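Local structure of alginate lyase, family PL7 (Zobellia galactanivorans, 4BE3) at residues 83-88 and 184-189; 130-135 and 180-185; 159-164 and 173-178. The protein probably cleaves alginate by beta-elimination, acting from the chain end as an exolytic lyase of polysaccharide lyase family 7. All coordinates share one frame; numbering follows the deposited sequence. Where two conformers were deposited one is given.

In the fold
From the N terminus, the first segment of the three contacts to be met is in strand 80-90, which waits about a hundred residues for its neighbour 187-194; contact 1 therefore closes the longest loop of the three. Within that loop strand 133-141 takes in the end of 130-135, the first half of contact 2, whose partner 180-185 runs directly into the second half of contact 1, the two sharing G184 and E185. Contact 3 is nested deeper still, joining 159-164 to 173-178 in the loop between strands 153-157 and 181-182. The contacts thus nest without crossing. Contact 1 lies in the seven-stranded sheet, contact 2 at a strand end of the other sheet, and contact 3 among loops beside it.

Contact 1: 83-88 and 184-189; sequences NATLKV and GEEFSY
Y189 lays its ring over the methyl of A84, and F187 does the same to L86, so the tight part of this antiparallel pairing is on one face of the sheet. A84 CB stands 3.7 Å from the centroid of the Y189 ring, a CH-pi contact displaced toward the CZ rim, while L86 CG lies 4.1 Å from the centroid of F187. Both aromatic side chains hold CG between the backbone N and the carbonyl carbon (chi1 62° in Y189, 59° in F187); the rings turn back over A84 and L86. L86 CD2 reaches on to Y189 CD2 at 3.8 Å, and V88 CG2 meets the edge of F187. Beneath them A84 pairs with Y189 and L86 with F187, each through two backbone hydrogen bonds; L86 N to F187 O measures 2.8 Å.

The other face, at T85 and S188, is polar and looser: T85 OG1 and S188 OG share a hydrogen bond of 2.9 Å at a non-hydrogen-bonded pair. K87 packs closely through CB and CD, with CD 3.5 Å from G184 O, but its tip is hydrated. One water joins NZ to G184 O and another, in the E186 conformer given here, to E186 OE2. K87 NZ also has a salt bridge with E41. G184 N closes the end on V88 O at 2.7 Å.

Strand 80-90 is flanked on its other edge by strand 295-306, whose V298 and F300 touch L86; strand 197-203 borders 187-194, and strand 121-126 of the opposing sheet meets Y189 and V88, consistent with a beta-jelly-roll sandwich.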
loop_
_atom_site.group_PDB
_atom_site.type_symbol
_atom_site.label_atom_id
_atom_site.label_comp_id
_atom_site.label_asym_id
_atom_site.label_seq_id
_atom_site.Cartn_x
_atom_site.Cartn_y
_atom_site.Cartn_z
ATOM N N ASN A 83 -13.139 6.102 4.025
ATOM C CA ASN A 83 -14.534 6.388 4.352
ATOM C C ASN A 83 -14.614 7.347 5.485
ATOM O O ASN A 83 -13.960 7.143 6.539
ATOM C CB ASN A 83 -15.209 5.047 4.860
ATOM C CG ASN A 83 -15.636 4.156 3.694
ATOM O OD1 ASN A 83 -16.736 4.367 3.122
ATOM N ND2 ASN A 83 -14.789 3.380 3.214
ATOM N N ALA A 84 -15.454 8.411 5.364
ATOM C CA ALA A 84 -15.631 9.289 6.426
ATOM C C ALA A 84 -17.105 9.659 6.654
ATOM O O ALA A 84 -17.881 9.680 5.740
ATOM C CB ALA A 84 -14.871 10.610 6.182
ATOM N N THR A 85 -17.501 9.892 7.890
ATOM C CA THR A 85 -18.835 10.469 8.171
ATOM C C THR A 85 -18.569 11.645 9.034
ATOM O O THR A 85 -17.861 11.548 10.071
ATOM C CB THR A 85 -19.722 9.434 8.925
ATOM O OG1 THR A 85 -19.969 8.338 7.990
ATOM C CG2 THR A 85 -21.010 10.046 9.264
ATOM N N LEU A 86 -19.199 12.784 8.730
ATOM C CA LEU A 86 -18.734 14.033 9.394
ATOM C C LEU A 86 -19.854 15.089 9.349
ATOM O O LEU A 86 -20.864 14.832 8.693
ATOM C CB LEU A 86 -17.501 14.614 8.602
ATOM C CG LEU A 86 -17.856 15.024 7.113
ATOM C CD1 LEU A 86 -16.967 16.225 6.773
ATOM C CD2 LEU A 86 -17.493 13.879 6.151
ATOM N N LYS A 87 -19.689 16.215 10.046
ATOM C CA LYS A 87 -20.557 17.389 9.824
ATOM C C LYS A 87 -19.655 18.539 9.955
ATOM O O LYS A 87 -18.726 18.547 10.796
ATOM C CB LYS A 87 -21.763 17.387 10.747
ATOM C CG LYS A 87 -21.395 17.285 12.234
ATOM C CD LYS A 87 -22.665 16.969 13.023
ATOM C CE LYS A 87 -22.310 17.088 14.529
ATOM N NZ LYS A 87 -23.621 16.788 15.198
ATOM N N VAL A 88 -19.859 19.569 9.093
ATOM C CA VAL A 88 -19.103 20.767 9.207
ATOM C C VAL A 88 -19.844 21.644 10.137
ATOM O O VAL A 88 -21.043 21.865 9.968
ATOM C CB VAL A 88 -18.926 21.433 7.799
ATOM C CG1 VAL A 88 -18.198 22.781 7.919
ATOM C CG2 VAL A 88 -18.133 20.465 6.872
ATOM N N GLY A 184 -23.650 21.394 10.705
ATOM C CA GLY A 184 -24.186 20.529 11.755
ATOM C C GLY A 184 -24.986 19.386 11.124
ATOM O O GLY A 184 -25.543 18.536 11.870
ATOM N N GLU A 185 -25.048 19.316 9.797
ATOM C CA GLU A 185 -25.807 18.230 9.121
ATOM C C GLU A 185 -24.836 17.099 8.690
ATOM O O GLU A 185 -23.875 17.362 7.957
ATOM C CB GLU A 185 -26.517 18.741 7.879
ATOM C CG GLU A 185 -27.380 17.676 7.220
ATOM C CD GLU A 185 -28.321 18.221 6.121
ATOM O OE1 GLU A 185 -28.233 19.431 5.729
ATOM O OE2 GLU A 185 -29.245 17.487 5.742
ATOM N N GLU A 186 -25.081 15.844 9.132
ATOM C CA GLU A 186 -24.193 14.739 8.820
ATOM C C GLU A 186 -24.147 14.395 7.355
ATOM O O GLU A 186 -25.189 14.287 6.719
ATOM C CB GLU A 186 -24.680 13.481 9.594
ATOM C CG GLU A 186 -24.456 13.682 11.043
ATOM C CD GLU A 186 -24.569 12.412 11.938
ATOM O OE1 GLU A 186 -24.209 11.322 11.537
ATOM O OE2 GLU A 186 -24.966 12.580 13.094
ATOM N N PHE A 187 -22.937 14.115 6.800
ATOM C CA PHE A 187 -22.886 13.461 5.487
ATOM C C PHE A 187 -21.635 12.541 5.478
ATOM O O PHE A 187 -20.791 12.641 6.404
ATOM C CB PHE A 187 -22.818 14.511 4.311
ATOM C CG PHE A 187 -21.632 15.445 4.361
ATOM C CD1 PHE A 187 -21.701 16.567 5.180
ATOM C CD2 PHE A 187 -20.499 15.163 3.588
ATOM C CE1 PHE A 187 -20.616 17.494 5.190
ATOM C CE2 PHE A 187 -19.402 16.093 3.576
ATOM C CZ PHE A 187 -19.482 17.263 4.360
ATOM N N SER A 188 -21.627 11.639 4.499
ATOM C CA SER A 188 -20.530 10.668 4.358
ATOM C C SER A 188 -19.895 10.834 2.993
ATOM O O SER A 188 -20.600 11.126 2.040
ATOM C CB SER A 188 -21.184 9.259 4.450
ATOM O OG SER A 188 -21.661 9.198 5.840
ATOM N N TYR A 189 -18.605 10.479 2.850
ATOM C CA TYR A 189 -17.989 10.330 1.587
ATOM C C TYR A 189 -17.173 9.015 1.646
ATOM O O TYR A 189 -16.756 8.528 2.749
ATOM C CB TYR A 189 -17.116 11.542 1.196
ATOM C CG TYR A 189 -15.967 11.824 2.072
ATOM C CD1 TYR A 189 -14.759 11.014 1.938
ATOM C CD2 TYR A 189 -15.913 12.964 2.847
ATOM C CE1 TYR A 189 -13.582 11.300 2.695
ATOM C CE2 TYR A 189 -14.725 13.284 3.646
ATOM C CZ TYR A 189 -13.577 12.404 3.541
ATOM O OH TYR A 189 -12.468 12.803 4.275
HETATM O O HOH W 1 -25.447 14.981 14.272
HETATM O O HOH W 2 -25.489 18.861 14.540
HETATM O O HOH W 3 -22.338 19.581 7.564
#

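Contact 2: 130-135 and 180-185; sequences GHTKGS and GIALGE
K133 rests the first part of its side chain on the backbone of G180. CB packs 3.9 Å from G180 C, CG comes 4.1 Å from G180 O, and CD lies 3.7 Å from G180 O. The chain is extended at chi2 but then bends at chi3 (-95°) and again at chi4, so CE and NZ leave the 180-185 segment's peptide surface; NZ finds its hydrogen bond at the carbonyl oxygen of E178, in the loop just before G180.

Beside this side chain two backbone bonds join the segments. G134 N gives a hydrogen bond to I181 O at 2.7 Å, coming from above the carbonyl plane, and I181 N returns one to G134 O at 2.8 Å, making G134 and I181 an antiparallel hydrogen-bonded pair. A glycine suits this closeness: G180 CA is 3.0 Å from G134 O, and a side chain there would run into that oxygen. At T132 the direct contact is A182 CA against T132 O (3.3 Å), and a water joins T132 O to L183 N.

A type II turn from A182 to E185 then reverses the chain. It is held by the backbone bond from E185 N to A182 O and by A182 N, which reaches the anti lone pair of E185 OE1 at 2.9 Å, while E185 OE2 is bonded to H207.

The short, weakly bonded strand 181-182 borders the start of strand 133-141, whose other neighbours are 121-126 and 153-157; Y125 of 121-126 bonds to I181 O, and the turn leads into strand 187-194 of the second sheet.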
loop_
_atom_site.group_PDB
_atom_site.type_symbol
_atom_site.label_atom_id
_atom_site.label_comp_id
_atom_site.label_asym_id
_atom_site.label_seq_id
_atom_site.Cartn_x
_atom_site.Cartn_y
_atom_site.Cartn_z
ATOM N N GLY A 130 -24.338 33.864 6.410
ATOM C CA GLY A 130 -25.828 34.048 6.497
ATOM C C GLY A 130 -26.643 32.935 5.896
ATOM O O GLY A 130 -27.755 32.792 6.339
ATOM N N HIS A 131 -26.126 32.077 4.993
ATOM C CA HIS A 131 -26.895 31.014 4.433
ATOM C C HIS A 131 -27.116 29.900 5.417
ATOM O O HIS A 131 -26.266 29.684 6.299
ATOM C CB HIS A 131 -26.207 30.362 3.169
ATOM C CG HIS A 131 -26.248 31.277 1.963
ATOM N ND1 HIS A 131 -25.740 30.941 0.735
ATOM C CD2 HIS A 131 -26.767 32.557 1.852
ATOM C CE1 HIS A 131 -25.933 32.006 -0.108
ATOM N NE2 HIS A 131 -26.567 32.973 0.571
ATOM N N THR A 132 -28.252 29.210 5.262
ATOM C CA THR A 132 -28.447 27.995 6.102
ATOM C C THR A 132 -27.755 26.821 5.370
ATOM O O THR A 132 -27.114 26.001 6.031
ATOM C CB THR A 132 -29.940 27.710 6.286
ATOM O OG1 THR A 132 -30.445 28.818 7.078
ATOM C CG2 THR A 132 -30.148 26.405 7.066
ATOM N N LYS A 133 -27.871 26.741 4.053
ATOM C CA LYS A 133 -27.360 25.523 3.385
ATOM C C LYS A 133 -26.097 25.936 2.676
ATOM O O LYS A 133 -26.019 27.002 2.004
ATOM C CB LYS A 133 -28.322 25.031 2.281
ATOM C CG LYS A 133 -29.552 24.530 3.009
ATOM C CD LYS A 133 -30.503 23.901 2.088
ATOM C CE LYS A 133 -31.534 24.841 1.631
ATOM N NZ LYS A 133 -32.792 24.037 1.684
ATOM N N GLY A 134 -25.122 25.012 2.727
ATOM C CA GLY A 134 -23.858 25.186 2.002
ATOM C C GLY A 134 -23.817 24.101 0.884
ATOM O O GLY A 134 -24.777 23.326 0.702
ATOM N N SER A 135 -22.668 24.015 0.193
ATOM C CA SER A 135 -22.543 23.123 -0.921
ATOM C C SER A 135 -21.357 22.180 -0.555
ATOM O O SER A 135 -20.398 22.544 0.129
ATOM C CB SER A 135 -22.098 23.890 -2.182
ATOM O OG SER A 135 -23.123 24.848 -2.572
ATOM N N GLY A 180 -28.643 22.112 -0.836
ATOM C CA GLY A 180 -27.367 21.954 -0.050
ATOM C C GLY A 180 -27.467 21.338 1.341
ATOM O O GLY A 180 -28.505 20.792 1.769
ATOM N N ILE A 181 -26.373 21.513 2.079
ATOM C CA ILE A 181 -26.130 20.770 3.359
ATOM C C ILE A 181 -25.878 21.850 4.384
ATOM O O ILE A 181 -25.035 22.696 4.179
ATOM C CB ILE A 181 -24.875 19.825 3.202
ATOM C CG1 ILE A 181 -25.114 18.811 2.043
ATOM C CG2 ILE A 181 -24.611 19.203 4.612
ATOM C CD1 ILE A 181 -26.298 17.828 2.215
ATOM N N ALA A 182 -26.622 21.810 5.504
ATOM C CA ALA A 182 -26.488 22.802 6.608
ATOM C C ALA A 182 -25.209 22.560 7.462
ATOM O O ALA A 182 -24.697 21.431 7.530
ATOM C CB ALA A 182 -27.794 22.703 7.513
ATOM N N LEU A 183 -24.735 23.566 8.147
ATOM C CA LEU A 183 -23.797 23.287 9.268
ATOM C C LEU A 183 -24.432 22.375 10.226
ATOM O O LEU A 183 -25.641 22.492 10.527
ATOM C CB LEU A 183 -23.406 24.606 10.023
ATOM C CG LEU A 183 -22.696 25.641 9.095
ATOM C CD1 LEU A 183 -22.432 26.853 9.949
ATOM C CD2 LEU A 183 -21.347 25.022 8.532
ATOM N N GLY A 184 -23.650 21.394 10.705
ATOM C CA GLY A 184 -24.186 20.529 11.755
ATOM C C GLY A 184 -24.986 19.386 11.124
ATOM O O GLY A 184 -25.543 18.536 11.870
ATOM N N GLU A 185 -25.048 19.316 9.797
ATOM C CA GLU A 185 -25.807 18.230 9.121
ATOM C C GLU A 185 -24.836 17.099 8.690
ATOM O O GLU A 185 -23.875 17.362 7.957
ATOM C CB GLU A 185 -26.517 18.741 7.879
ATOM C CG GLU A 185 -27.380 17.676 7.220
ATOM C CD GLU A 185 -28.321 18.221 6.121
ATOM O OE1 GLU A 185 -28.233 19.431 5.729
ATOM O OE2 GLU A 185 -29.245 17.487 5.742
HETATM O O HOH W 4 -26.288 26.104 8.513
#

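Contact 3: 159-164 and 173-178; sequences WGYDMS and YPEEPE
The phenol ring of Y161 lies across P177, with the proline CB over the centre of one ring face. This CH-pi contact is 4.1 Å from P177 CB to the centroid of the Y161 ring and only 10° off the ring normal. The two side chains cross obliquely, and P177 CD comes within 3.7 Å of Y161 CE2. P177 CB also meets G160 CA at 3.6 Å, so it touches both residues.

Y161 carries CG anti to the carbonyl carbon (chi1 -64°), and at the far end of the ring the hydroxyl reaches E175. Y161 OH donates to E175 O at 2.7 Å; this oxygen lies in the plane of the ring at its edge, whereas the donor stands above the carbonyl plane. The Y161 and E175 side chains meet at about a right angle, their ring and carboxylate planes 30° apart, and a water links them by donating to Y161 OH and to E175 OE2. P174 CB adds a looser touch to CE2. An alanine in place of Y161 would probably leave E175 O without its hydroxyl donor and take away the ring that P177 CB packs against.

Both segments belong to the loop between strands 153-157 and 181-182. S135 of strand 133-141 accepts from Y161 N and touches P177, E176 OE1 receives the N-H groups of T132 and K133 at that strand's start, and helix 229-234 borders D162 and S164.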
loop_
_atom_site.group_PDB
_atom_site.type_symbol
_atom_site.label_atom_id
_atom_site.label_comp_id
_atom_site.label_asym_id
_atom_site.label_seq_id
_atom_site.Cartn_x
_atom_site.Cartn_y
_atom_site.Cartn_z
ATOM N N TRP A 159 -23.755 18.259 -3.757
ATOM C CA TRP A 159 -25.113 18.823 -3.351
ATOM C C TRP A 159 -24.842 20.316 -3.353
ATOM O O TRP A 159 -23.887 20.818 -2.728
ATOM C CB TRP A 159 -25.433 18.457 -1.926
ATOM C CG TRP A 159 -25.565 16.926 -1.830
ATOM C CD1 TRP A 159 -26.500 16.107 -2.449
ATOM C CD2 TRP A 159 -24.784 16.101 -0.977
ATOM N NE1 TRP A 159 -26.314 14.757 -2.044
ATOM C CE2 TRP A 159 -25.280 14.721 -1.126
ATOM C CE3 TRP A 159 -23.684 16.382 -0.106
ATOM C CZ2 TRP A 159 -24.684 13.644 -0.483
ATOM C CZ3 TRP A 159 -23.104 15.252 0.600
ATOM C CH2 TRP A 159 -23.607 13.905 0.393
ATOM N N GLY A 160 -25.618 21.067 -4.168
ATOM C CA GLY A 160 -25.386 22.506 -4.116
ATOM C C GLY A 160 -24.570 22.947 -5.323
ATOM O O GLY A 160 -24.653 22.329 -6.421
ATOM N N TYR A 161 -23.704 23.907 -5.071
ATOM C CA TYR A 161 -22.930 24.488 -6.149
ATOM C C TYR A 161 -21.516 23.856 -6.227
ATOM O O TYR A 161 -21.071 23.161 -5.305
ATOM C CB TYR A 161 -22.615 25.924 -5.805
ATOM C CG TYR A 161 -23.912 26.779 -5.716
ATOM C CD1 TYR A 161 -24.954 26.592 -6.649
ATOM C CD2 TYR A 161 -24.019 27.703 -4.693
ATOM C CE1 TYR A 161 -26.182 27.394 -6.554
ATOM C CE2 TYR A 161 -25.180 28.558 -4.643
ATOM C CZ TYR A 161 -26.176 28.357 -5.619
ATOM O OH TYR A 161 -27.353 29.173 -5.563
ATOM N N ASP A 162 -20.855 24.040 -7.327
ATOM C CA ASP A 162 -19.378 23.736 -7.347
ATOM C C ASP A 162 -18.584 25.057 -6.996
ATOM O O ASP A 162 -19.212 26.077 -6.650
ATOM C CB ASP A 162 -18.922 23.121 -8.690
ATOM C CG ASP A 162 -19.116 24.050 -9.841
ATOM O OD1 ASP A 162 -18.822 25.276 -9.767
ATOM O OD2 ASP A 162 -19.600 23.533 -10.867
ATOM N N MET A 163 -17.250 25.039 -7.051
ATOM C CA MET A 163 -16.549 26.135 -6.468
ATOM C C MET A 163 -16.742 27.393 -7.336
ATOM O O MET A 163 -16.411 28.505 -6.837
ATOM C CB MET A 163 -15.002 25.769 -6.666
ATOM C CG MET A 163 -14.150 26.509 -5.733
ATOM S SD MET A 163 -12.416 26.151 -6.310
ATOM C CE MET A 163 -11.615 26.929 -4.898
ATOM N N SER A 164 -17.221 27.213 -8.565
ATOM C CA SER A 164 -17.213 28.354 -9.534
ATOM C C SER A 164 -18.361 29.349 -9.252
ATOM O O SER A 164 -18.412 30.425 -9.848
ATOM C CB SER A 164 -17.337 27.884 -11.032
ATOM O OG SER A 164 -18.619 27.310 -11.257
ATOM N N TYR A 173 -23.812 37.758 -2.164
ATOM C CA TYR A 173 -23.635 36.296 -2.330
ATOM C C TYR A 173 -24.689 35.786 -3.288
ATOM O O TYR A 173 -25.794 36.388 -3.389
ATOM C CB TYR A 173 -23.863 35.627 -0.951
ATOM C CG TYR A 173 -23.037 36.303 0.091
ATOM C CD1 TYR A 173 -21.682 36.595 -0.150
ATOM C CD2 TYR A 173 -23.605 36.693 1.314
ATOM C CE1 TYR A 173 -20.916 37.259 0.831
ATOM C CE2 TYR A 173 -22.850 37.351 2.303
ATOM C CZ TYR A 173 -21.525 37.682 2.042
ATOM O OH TYR A 173 -20.758 38.391 2.890
ATOM N N PRO A 174 -24.413 34.689 -3.949
ATOM C CA PRO A 174 -25.485 34.054 -4.750
ATOM C C PRO A 174 -26.555 33.562 -3.748
ATOM O O PRO A 174 -26.305 33.553 -2.482
ATOM C CB PRO A 174 -24.862 32.791 -5.318
ATOM C CG PRO A 174 -23.475 32.696 -4.810
ATOM C CD PRO A 174 -23.133 33.881 -3.884
ATOM N N GLU A 175 -27.677 33.155 -4.258
ATOM C CA GLU A 175 -28.682 32.674 -3.290
ATOM C C GLU A 175 -28.238 31.277 -2.748
ATOM O O GLU A 175 -27.369 30.599 -3.325
ATOM C CB GLU A 175 -30.007 32.540 -3.916
ATOM C CG GLU A 175 -30.054 31.416 -4.836
ATOM C CD GLU A 175 -31.470 31.288 -5.515
ATOM O OE1 GLU A 175 -32.211 32.286 -5.637
ATOM O OE2 GLU A 175 -31.829 30.183 -5.979
ATOM N N GLU A 176 -28.764 30.914 -1.633
ATOM C CA GLU A 176 -28.315 29.615 -1.016
ATOM C C GLU A 176 -28.768 28.488 -1.920
ATOM O O GLU A 176 -29.866 28.563 -2.562
ATOM C CB GLU A 176 -28.721 29.451 0.462
ATOM C CG GLU A 176 -30.076 28.964 0.531
ATOM C CD GLU A 176 -30.553 28.699 1.939
ATOM O OE1 GLU A 176 -29.804 28.673 2.860
ATOM O OE2 GLU A 176 -31.781 28.484 2.092
ATOM N N PRO A 177 -27.962 27.399 -1.980
ATOM C CA PRO A 177 -28.348 26.306 -2.827
ATOM C C PRO A 177 -29.529 25.597 -2.168
ATOM O O PRO A 177 -29.409 25.117 -1.009
ATOM C CB PRO A 177 -27.080 25.422 -2.809
ATOM C CG PRO A 177 -26.325 25.735 -1.538
ATOM C CD PRO A 177 -26.579 27.267 -1.439
ATOM N N GLU A 178 -30.562 25.381 -2.921
ATOM C CA GLU A 178 -31.749 24.692 -2.369
ATOM C C GLU A 178 -31.491 23.245 -2.026
ATOM O O GLU A 178 -31.996 22.749 -1.000
ATOM C CB GLU A 178 -32.911 24.777 -3.404
ATOM C CG GLU A 178 -33.926 23.627 -3.315
ATOM C CD GLU A 178 -34.821 23.719 -2.082
ATOM O OE1 GLU A 178 -35.132 24.856 -1.683
ATOM O OE2 GLU A 178 -35.204 22.643 -1.532
HETATM O O HOH W 5 -29.688 28.238 -6.041
#